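Side-chain contact in aspartate aminotransferase (Rhodobacter sphaeroides, PDB 3NRA), which probably catalyses the pyridoxal-phosphate-dependent transfer of an amino group from L-aspartate to 2-oxoglutarate, giving oxaloacetate and L-glutamate: residues D60-S63 against A64-S68. Residues are numbered along the deposited sequence; the frame is centred on the assembly and turned at random.
Sequences DLFS and AGVQS
Phe62 and Val66 lie one turn apart on helix 58-68, where four successive i to i+4 backbone hydrogen bonds join residues 60-63 to 64-67, from Ala64 N to Asp60 O at 2.9 Å through to Gln67 N to Ser63 O at 3.1 Å. Such i to i+4 spacing puts the two apolar side chains on the same side of the helix. Although the side chain of Phe62 sets out away from 64-68, holding CG anti to the backbone N (chi1 -175°) lets the far part of the ring come back to Val66. One methyl of the valine, CG2, makes the contact: it comes to 3.5 Å from Phe62 CE1, with CD1 and CZ farther off, and approaches the ring obliquely. The same methyl rests 3.4 Å from Phe62 O, the carbonyl that accepts the hydrogen bond from Val66 N at 3.0 Å; Val66 therefore meets Phe62 twice, through its N-H at the carbonyl and through CG2 at the ring. Within 64-68, Ser68 OG donates a hydrogen bond to Gly65 O at 2.6 Å, in the carbonyl plane and on a lone pair. Tyr289 of helix 288-291 packs on both Phe62 and Val66. The Phe62 ring also stacks on Phe62 of the second subunit and packs against its Tyr260, while Phe59 of that subunit touches Ser63 and Val66. The backbone N-H groups of Ala64 to Gln67 are thus taken up by the carbonyls of Asp60 to Ser63, and Phe62 and Val66, packed on each other, also pack against the second subunit, so that this side of the helix lies in the dimer interface, held there by apolar and aromatic contacts.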
ATOM      1  N   ASP B  60     -13.937 -16.371   8.753  1.00 18.34           N
ATOM      2  CA  ASP B  60     -14.476 -17.439   7.932  1.00 19.72           C
ATOM      3  C   ASP B  60     -14.464 -17.091   6.420  1.00 18.53           C
ATOM      4  O   ASP B  60     -14.128 -17.940   5.595  1.00 17.91           O
ATOM      5  CB  ASP B  60     -15.885 -17.812   8.373  1.00 21.13           C
ATOM      6  CG  ASP B  60     -15.908 -18.546   9.727  1.00 25.77           C
ATOM      7  OD1 ASP B  60     -14.835 -18.999  10.199  1.00 29.36           O
ATOM      8  OD2 ASP B  60     -17.007 -18.662  10.304  1.00 32.18           O
ATOM      9  N   LEU B  61     -14.790 -15.849   6.084  1.00 17.64           N
ATOM     10  CA  LEU B  61     -14.746 -15.399   4.688  1.00 17.65           C
ATOM     11  C   LEU B  61     -13.327 -15.407   4.157  1.00 16.73           C
ATOM     12  O   LEU B  61     -13.089 -15.857   3.024  1.00 16.97           O
ATOM     13  CB  LEU B  61     -15.360 -13.996   4.535  1.00 16.82           C
ATOM     14  CG  LEU B  61     -16.876 -13.918   4.737  1.00 17.84           C
ATOM     15  CD1 LEU B  61     -17.361 -12.405   4.846  1.00 12.89           C
ATOM     16  CD2 LEU B  61     -17.613 -14.674   3.604  1.00 17.83           C
ATOM     17  N   PHE B  62     -12.380 -14.966   4.999  1.00 16.69           N
ATOM     18  CA  PHE B  62     -10.957 -14.941   4.653  1.00 15.78           C
ATOM     19  C   PHE B  62     -10.476 -16.376   4.389  1.00 17.20           C
ATOM     20  O   PHE B  62      -9.788 -16.659   3.388  1.00 16.03           O
ATOM     21  CB  PHE B  62     -10.128 -14.289   5.794  1.00 14.87           C
ATOM     22  CG  PHE B  62      -8.667 -14.130   5.457  1.00 13.39           C
ATOM     23  CD1 PHE B  62      -7.773 -15.202   5.639  1.00 15.13           C
ATOM     24  CD2 PHE B  62      -8.205 -12.972   4.879  1.00 12.45           C
ATOM     25  CE1 PHE B  62      -6.465 -15.107   5.256  1.00 15.78           C
ATOM     26  CE2 PHE B  62      -6.872 -12.837   4.530  1.00 13.89           C
ATOM     27  CZ  PHE B  62      -5.995 -13.920   4.711  1.00 16.23           C
ATOM     28  N   SER B  63     -10.882 -17.276   5.278  1.00 18.34           N
ATOM     29  CA  SER B  63     -10.517 -18.672   5.196  1.00 19.73           C
ATOM     30  C   SER B  63     -11.119 -19.394   3.965  1.00 19.82           C
ATOM     31  O   SER B  63     -10.457 -20.197   3.335  1.00 21.57           O
ATOM     32  CB  SER B  63     -10.959 -19.385   6.468  1.00 19.87           C
ATOM     33  OG  SER B  63     -10.584 -20.732   6.378  1.00 22.23           O
ATOM     34  N   ALA B  64     -12.364 -19.083   3.631  1.00 19.69           N
ATOM     35  CA  ALA B  64     -12.979 -19.590   2.405  1.00 19.27           C
ATOM     36  C   ALA B  64     -12.224 -19.088   1.150  1.00 18.96           C
ATOM     37  O   ALA B  64     -12.033 -19.846   0.192  1.00 19.56           O
ATOM     38  CB  ALA B  64     -14.463 -19.202   2.350  1.00 18.35           C
ATOM     39  N   GLY B  65     -11.752 -17.842   1.188  1.00 18.58           N
ATOM     40  CA  GLY B  65     -10.991 -17.252   0.050  1.00 18.19           C
ATOM     41  C   GLY B  65      -9.632 -17.924  -0.154  1.00 18.47           C
ATOM     42  O   GLY B  65      -9.268 -18.301  -1.270  1.00 18.10           O
ATOM     43  N   VAL B  66      -8.909 -18.126   0.931  1.00 18.14           N
ATOM     44  CA  VAL B  66      -7.651 -18.835   0.848  1.00 18.77           C
ATOM     45  C   VAL B  66      -7.841 -20.235   0.246  1.00 19.57           C
ATOM     46  O   VAL B  66      -7.171 -20.585  -0.725  1.00 19.50           O
ATOM     47  CB  VAL B  66      -6.975 -18.934   2.190  1.00 18.45           C
ATOM     48  CG1 VAL B  66      -5.766 -19.869   2.096  1.00 18.56           C
ATOM     49  CG2 VAL B  66      -6.544 -17.517   2.658  1.00 17.12           C
ATOM     50  N   GLN B  67      -8.804 -20.987   0.776  1.00 20.19           N
ATOM     51  CA  GLN B  67      -9.148 -22.312   0.243  1.00 21.81           C
ATOM     52  C   GLN B  67      -9.512 -22.264  -1.261  1.00 21.20           C
ATOM     53  O   GLN B  67      -9.178 -23.174  -1.995  1.00 22.18           O
ATOM     54  CB  GLN B  67     -10.306 -22.925   1.061  1.00 22.98           C
ATOM     55  CG  GLN B  67     -10.759 -24.348   0.626  1.00 27.91           C
ATOM     56  CD  GLN B  67      -9.629 -25.381   0.720  1.00 35.03           C
ATOM     57  OE1 GLN B  67      -8.733 -25.265   1.576  1.00 40.58           O
ATOM     58  NE2 GLN B  67      -9.645 -26.378  -0.181  1.00 35.60           N
ATOM     59  N   SER B  68     -10.186 -21.212  -1.697  1.00 20.38           N
ATOM     60  CA  SER B  68     -10.560 -21.074  -3.127  1.00 20.84           C
ATOM     61  C   SER B  68      -9.334 -20.879  -4.041  1.00 20.23           C
ATOM     62  O   SER B  68      -9.381 -21.214  -5.230  1.00 20.88           O
ATOM     63  CB  SER B  68     -11.563 -19.911  -3.338  1.00 20.59           C
ATOM     64  OG  SER B  68     -10.914 -18.668  -3.287  1.00 21.33           O
TER